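Local structure of methylmalonyl-CoA carboxyltransferase 5S subunit (Propionibacterium freudenreichii subsp. shermanii, 1RQB) at residues T89-K92 against R98-M101; E175-L180 against Y207-A212; K441-N444 against E448-L451. The protein transfers a carboxyl group from the biotin of the 1.3S subunit to pyruvate, forming oxaloacetate, with one cobalt ion bound per subunit. All blocks are in the same frame, centred on the assembly; numbering follows the deposited sequence.

Contact 1: residues T89-K92 against R98-M101; sequences TFRK and RLQM
Arg91 and Leu99 are the residues at which the two backbones come nearest, their CA atoms 7.5 Å apart. Arg91 lies near the end of helix 83-93, and Leu99 lies on strand 99-103, after a short turn. This is the helix-to-strand step of a TIM barrel: the outer helix is laid against the parallel strand that follows it, and Leu99 is the side chain the strand sends out to meet it.

Leu99 reaches the helix with its CD1 branch, which comes to 3.8 Å from CA of Arg91. Leu99 CD1 also brushes CB of Phe90, at 4.4 Å; the ring of Phe90 turns off from the strand and packs on Met46 and on Cys66 of strand 63-68. The arginine then folds back over the leucine. Its CG sits opposite the backbone N (chi1 177°), and bends at chi2 and chi3 swing the guanidinium across the leucine, so that Leu99 CG lies under one face, 3.6 Å from the plane and displaced toward the rim. From Arg91 NH1 to Leu99 CG the distance is 3.8 Å.

The polar end of Arg91 looks past the leucine. NH2 bonds to the carbonyl oxygens of Met94 and Ser97 in the turn, and NH1 makes a salt bridge with Asp132 OD2, which also accepts the backbone N of Leu99. One flat cation thus spends its N-H groups on the turn and on Asp132, just ahead of strand 133-136, while its face rests on hydrocarbon, and these bonds fix the rotation of the guanidinium over Leu99.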
# COMPACT_ATOMS: atom_id res chain seq x y z
N THR A 89 23.69 22.42 0.04
CA THR A 89 24.11 21.27 0.85
C THR A 89 23.84 19.96 0.10
O THR A 89 24.70 19.08 0.05
CB THR A 89 23.39 21.24 2.21
OG1 THR A 89 23.73 22.42 2.94
CG2 THR A 89 23.81 20.03 3.03
N PHE A 90 22.66 19.84 -0.50
CA PHE A 90 22.33 18.62 -1.26
C PHE A 90 23.30 18.45 -2.43
O PHE A 90 23.72 17.33 -2.73
CB PHE A 90 20.90 18.70 -1.79
CG PHE A 90 19.84 18.35 -0.77
CD1 PHE A 90 18.57 18.92 -0.85
CD2 PHE A 90 20.09 17.44 0.24
CE1 PHE A 90 17.57 18.58 0.08
CE2 PHE A 90 19.09 17.09 1.17
CZ PHE A 90 17.83 17.67 1.08
N ARG A 91 23.66 19.55 -3.08
CA ARG A 91 24.56 19.48 -4.24
C ARG A 91 25.93 18.94 -3.80
O ARG A 91 26.56 18.17 -4.51
CB ARG A 91 24.76 20.88 -4.83
CG ARG A 91 25.74 20.98 -6.00
CD ARG A 91 25.27 20.26 -7.26
NE ARG A 91 25.25 18.80 -7.17
CZ ARG A 91 24.67 18.02 -8.08
NH1 ARG A 91 24.08 18.58 -9.14
NH2 ARG A 91 24.72 16.70 -7.97
N LYS A 92 26.36 19.36 -2.62
CA LYS A 92 27.67 18.98 -2.07
C LYS A 92 27.66 17.53 -1.56
O LYS A 92 28.63 16.80 -1.76
CB LYS A 92 28.03 19.94 -0.93
CG LYS A 92 29.28 19.56 -0.17
CD LYS A 92 29.59 20.59 0.92
CE LYS A 92 28.42 20.79 1.88
NZ LYS A 92 27.91 19.52 2.48
N ARG A 98 21.76 13.42 -10.31
CA ARG A 98 21.00 14.46 -11.02
C ARG A 98 19.98 14.99 -10.01
O ARG A 98 19.08 14.26 -9.61
CB ARG A 98 20.20 13.92 -12.21
CG ARG A 98 20.97 13.33 -13.36
CD ARG A 98 20.00 13.07 -14.53
NE ARG A 98 20.68 12.44 -15.65
CZ ARG A 98 21.04 11.16 -15.69
NH1 ARG A 98 20.79 10.35 -14.66
NH2 ARG A 98 21.68 10.69 -16.76
N LEU A 99 20.12 16.24 -9.59
CA LEU A 99 19.15 16.80 -8.64
C LEU A 99 17.93 17.28 -9.44
O LEU A 99 18.08 17.81 -10.54
CB LEU A 99 19.76 17.97 -7.86
CG LEU A 99 21.04 17.63 -7.09
CD1 LEU A 99 21.39 18.79 -6.15
CD2 LEU A 99 20.86 16.35 -6.30
N GLN A 100 16.75 17.08 -8.88
CA GLN A 100 15.52 17.46 -9.59
C GLN A 100 14.61 18.29 -8.68
O GLN A 100 14.59 18.09 -7.47
CB GLN A 100 14.80 16.18 -10.03
CG GLN A 100 13.54 16.38 -10.83
CD GLN A 100 13.06 15.07 -11.46
OE1 GLN A 100 13.85 14.32 -12.02
NE2 GLN A 100 11.75 14.82 -11.39
N MSE A 101 13.89 19.24 -9.28
CA MSE A 101 12.95 20.07 -8.52
C MSE A 101 11.63 20.15 -9.30
O MSE A 101 11.58 19.84 -10.49
CB MSE A 101 13.46 21.50 -8.34
CG MSE A 101 13.49 22.34 -9.62
SE MSE A 101 13.81 24.27 -9.30
CE MSE A 101 12.36 24.59 -8.05

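Contact 2: residues E175-L180 against Y207-A212; sequences EGYVKL and YDIIKA
Van der Waals packing between apolar groups accounts for the whole contact, and it falls into two pairs on facing sides of helices 174-186 and 203-217. In the first, CD1 of Ile209 reaches the aromatic CD1 of Tyr177 at 3.6 Å, coming in obliquely. The isoleucine gets there because CG1 stands opposite its carbonyl carbon (chi1 -69°) and the chain runs on extended, while Ile209 CG2 lies 4.2 Å from Tyr177 CB. In the second pair, methyl meets methyl: CG2 of Val178 is 3.6 Å from CB of Ala212. The CA atoms of Val178 and Ala212 are 6.7 Å apart, against 7.2 Å for those of Tyr177 and Ile209, consistent with the small alanine letting the helices close in. An alanine in place of Ile209 would remove the CD1 methyl and would probably leave a gap beside the Tyr177 ring, giving the ring more room to shift.

Polar groups border the apolar seam. Tyr177 OH bonds to the carbonyl oxygen of Thr167, and the Tyr177 ring also meets that of Tyr166, which touches Ile209 as well. The carbonyl oxygen of Val178 takes a bond from Tyr217 OH, a polar tie between the two helices.

These are successive outer helices of the TIM barrel, with strand 191-193 between them in sequence. Since the facing groups are hydrocarbon, their spacing follows from the shapes of the methyls and ring, while the bond of Tyr177 OH to Thr167 O holds the far end of that ring.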
# COMPACT_ATOMS: atom_id res chain seq x y z
N GLU A 175 -6.10 11.31 -26.80
CA GLU A 175 -5.71 12.21 -27.89
C GLU A 175 -5.35 13.59 -27.33
O GLU A 175 -4.46 14.27 -27.84
CB GLU A 175 -6.85 12.33 -28.92
CG GLU A 175 -6.54 13.25 -30.10
CD GLU A 175 -7.62 13.23 -31.17
OE1 GLU A 175 -8.79 13.51 -30.84
OE2 GLU A 175 -7.29 12.93 -32.34
N GLY A 176 -6.07 14.01 -26.29
CA GLY A 176 -5.78 15.31 -25.70
C GLY A 176 -4.40 15.33 -25.06
O GLY A 176 -3.69 16.32 -25.15
N TYR A 177 -4.02 14.23 -24.41
CA TYR A 177 -2.70 14.16 -23.75
C TYR A 177 -1.59 14.07 -24.80
O TYR A 177 -0.54 14.68 -24.65
CB TYR A 177 -2.65 12.96 -22.80
CG TYR A 177 -3.54 13.16 -21.58
CD1 TYR A 177 -4.51 12.21 -21.23
CD2 TYR A 177 -3.41 14.29 -20.78
CE1 TYR A 177 -5.33 12.40 -20.11
CE2 TYR A 177 -4.22 14.49 -19.66
CZ TYR A 177 -5.18 13.54 -19.33
OH TYR A 177 -5.95 13.74 -18.22
N VAL A 178 -1.83 13.33 -25.88
CA VAL A 178 -0.84 13.19 -26.96
C VAL A 178 -0.59 14.57 -27.58
O VAL A 178 0.54 14.90 -27.94
CB VAL A 178 -1.35 12.21 -28.05
CG1 VAL A 178 -0.44 12.24 -29.27
CG2 VAL A 178 -1.39 10.80 -27.50
N LYS A 179 -1.64 15.37 -27.69
CA LYS A 179 -1.53 16.72 -28.25
C LYS A 179 -0.67 17.59 -27.33
O LYS A 179 0.21 18.32 -27.79
CB LYS A 179 -2.92 17.36 -28.39
CG LYS A 179 -2.90 18.85 -28.75
CD LYS A 179 -4.31 19.44 -28.76
CE LYS A 179 -4.29 20.95 -28.91
NZ LYS A 179 -3.56 21.41 -30.11
N LEU A 180 -0.94 17.51 -26.03
CA LEU A 180 -0.19 18.29 -25.04
C LEU A 180 1.29 17.90 -25.07
O LEU A 180 2.17 18.76 -25.02
CB LEU A 180 -0.75 18.07 -23.62
CG LEU A 180 -1.45 19.25 -22.96
CD1 LEU A 180 -1.81 18.87 -21.53
CD2 LEU A 180 -0.53 20.48 -22.97
N TYR A 207 -1.14 2.55 -19.70
CA TYR A 207 -0.60 1.84 -20.88
C TYR A 207 -0.97 2.59 -22.16
O TYR A 207 -0.10 2.89 -22.98
CB TYR A 207 -1.18 0.42 -20.93
CG TYR A 207 -0.71 -0.39 -22.12
CD1 TYR A 207 0.42 -1.22 -22.03
CD2 TYR A 207 -1.37 -0.31 -23.34
CE1 TYR A 207 0.86 -1.95 -23.14
CE2 TYR A 207 -0.94 -1.04 -24.45
CZ TYR A 207 0.17 -1.85 -24.35
OH TYR A 207 0.60 -2.56 -25.44
N ASP A 208 -2.25 2.91 -22.34
CA ASP A 208 -2.74 3.57 -23.56
C ASP A 208 -2.10 4.93 -23.81
O ASP A 208 -1.73 5.26 -24.94
CB ASP A 208 -4.27 3.74 -23.51
CG ASP A 208 -5.01 2.42 -23.55
OD1 ASP A 208 -4.38 1.37 -23.76
OD2 ASP A 208 -6.25 2.43 -23.37
N ILE A 209 -1.97 5.75 -22.78
CA ILE A 209 -1.39 7.09 -22.97
C ILE A 209 0.11 7.00 -23.27
O ILE A 209 0.60 7.64 -24.20
CB ILE A 209 -1.64 7.99 -21.72
CG1 ILE A 209 -3.14 8.32 -21.61
CG2 ILE A 209 -0.85 9.30 -21.82
CD1 ILE A 209 -3.56 8.87 -20.24
N ILE A 210 0.84 6.22 -22.48
CA ILE A 210 2.29 6.10 -22.70
C ILE A 210 2.56 5.52 -24.09
O ILE A 210 3.44 5.98 -24.82
CB ILE A 210 2.95 5.16 -21.66
CG1 ILE A 210 2.83 5.76 -20.25
CG2 ILE A 210 4.42 4.95 -22.01
CD1 ILE A 210 3.51 7.07 -20.09
N LYS A 211 1.78 4.52 -24.47
CA LYS A 211 1.94 3.89 -25.78
C LYS A 211 1.62 4.89 -26.90
O LYS A 211 2.33 4.97 -27.90
CB LYS A 211 1.02 2.67 -25.87
CG LYS A 211 1.25 1.78 -27.08
CD LYS A 211 2.68 1.22 -27.04
CE LYS A 211 2.93 0.24 -28.18
NZ LYS A 211 2.12 -1.00 -28.01
N ALA A 212 0.55 5.67 -26.74
CA ALA A 212 0.16 6.63 -27.78
C ALA A 212 1.21 7.72 -27.96
O ALA A 212 1.48 8.16 -29.08
CB ALA A 212 -1.21 7.24 -27.47

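Contact 3: residues K441-N444 against E448-L451; sequences KGFN and EDVL
Asn444 and Asp449 bring their flat ends almost parallel, amide and carboxylate planes only 14° apart, one crossing over the other. Asn444 OD1 lies 3.1 Å from CG of Asp449, so it is the amide oxygen that rests against the carboxylate carbon. The ring of Phe443 is met at its edge by CG2 of Val450, 3.7 Å from CE2, with the backbone N of Val450 also in its plane. CB of Asp449 approaches Phe443 CE2 obliquely at 3.6 Å.

One direct hydrogen bond ties the loop to the helix: the backbone N of Asn444 donates to Asp449 OD2, 3.0 Å away and nearly straight (162°). It arrives from above the carboxylate plane. A water lies 2.9 Å from Asp449 OD1, within hydrogen-bonding reach, and this water also accepts a weak, long bond from Asn444 ND2.

The piece belongs to the helical carboxylase domain, where the loop after helix 430-437 turns back beside the first turn of helix 447-455. Thr446 OG1 bonds to the backbone N of Asp449 and to Asn444 OD1, placing the amide. Asn444 carries CG between its backbone N and carbonyl carbon (chi1 65°), which keeps the amide folded over the aspartate. Arg467 forms a salt bridge to Asp449 OD1 and a bond to the carbonyl oxygen of Gly442; its positive charge probably favours the ionised carboxylate. Phe443 also touches Ala437 of helix 430-437 and Phe464 of helix 460-466.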
# COMPACT_ATOMS: atom_id res chain seq x y z
N LYS A 441 15.61 44.11 7.60
CA LYS A 441 16.72 43.72 8.48
C LYS A 441 17.04 42.24 8.22
O LYS A 441 16.14 41.41 8.16
CB LYS A 441 16.31 43.91 9.95
CG LYS A 441 17.37 43.47 10.95
CD LYS A 441 16.86 43.61 12.38
CE LYS A 441 17.90 43.13 13.38
NZ LYS A 441 17.37 43.13 14.78
N GLY A 442 18.32 41.92 8.05
CA GLY A 442 18.70 40.55 7.79
C GLY A 442 19.00 40.24 6.33
O GLY A 442 19.68 39.26 6.02
N PHE A 443 18.48 41.07 5.42
CA PHE A 443 18.70 40.89 3.98
C PHE A 443 20.21 40.76 3.72
O PHE A 443 20.99 41.59 4.17
CB PHE A 443 18.11 42.10 3.23
CG PHE A 443 18.37 42.09 1.76
CD1 PHE A 443 19.28 42.98 1.20
CD2 PHE A 443 17.71 41.20 0.92
CE1 PHE A 443 19.53 42.99 -0.17
CE2 PHE A 443 17.95 41.19 -0.45
CZ PHE A 443 18.86 42.09 -1.00
N ASN A 444 20.62 39.73 2.98
CA ASN A 444 22.06 39.51 2.76
C ASN A 444 22.53 40.02 1.40
O ASN A 444 23.65 39.72 0.98
CB ASN A 444 22.43 38.02 2.93
CG ASN A 444 21.79 37.11 1.89
OD1 ASN A 444 21.37 37.56 0.82
ND2 ASN A 444 21.74 35.81 2.19
N GLU A 448 19.34 35.66 -4.46
CA GLU A 448 18.58 34.58 -3.81
C GLU A 448 17.61 35.16 -2.77
O GLU A 448 16.46 34.74 -2.68
CB GLU A 448 19.50 33.56 -3.13
CG GLU A 448 20.29 32.64 -4.05
CD GLU A 448 21.58 33.24 -4.59
OE1 GLU A 448 22.41 32.46 -5.11
OE2 GLU A 448 21.77 34.47 -4.51
N ASP A 449 18.09 36.13 -1.99
CA ASP A 449 17.26 36.76 -0.95
C ASP A 449 16.18 37.64 -1.60
O ASP A 449 15.07 37.74 -1.07
CB ASP A 449 18.14 37.60 -0.01
CG ASP A 449 18.42 36.89 1.32
OD1 ASP A 449 18.42 35.64 1.36
OD2 ASP A 449 18.68 37.60 2.32
N VAL A 450 16.49 38.29 -2.72
CA VAL A 450 15.46 39.09 -3.40
C VAL A 450 14.37 38.15 -3.90
O VAL A 450 13.18 38.46 -3.83
CB VAL A 450 16.06 39.89 -4.60
CG1 VAL A 450 14.96 40.65 -5.33
CG2 VAL A 450 17.13 40.88 -4.09
N LEU A 451 14.77 36.98 -4.38
CA LEU A 451 13.79 35.98 -4.85
C LEU A 451 12.92 35.54 -3.67
O LEU A 451 11.71 35.40 -3.80
CB LEU A 451 14.51 34.78 -5.47
CG LEU A 451 15.15 35.10 -6.82
CD1 LEU A 451 16.15 34.03 -7.22
CD2 LEU A 451 14.04 35.22 -7.87
O HOH W 1 20.06 33.38 0.57

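In the fold
Contacts 1 and 2 belong to the TIM barrel, contact 3 to the helical carboxylase domain; no element is shared, although Glu448 and Leu451 of contact 3 touch Trp84 on helix 83-93, the helix of contact 1. Contact 1 is the buried one, helix on strand, with the side chain of Phe90 about 7 Å from that of the substrate-binding His36. Contact 2, helix on helix, is partly buried and far from any site, as is contact 3, whose loop residues are partly on the surface. Centres of contacts 2 and 3 are 44 Å apart, on opposite sides of the chain's centre. The chemistry shifts accordingly: hydrocarbon in contact 2, a cation laid over leucine in contact 1, and a hydrogen-bonded carboxylate with water in contact 3.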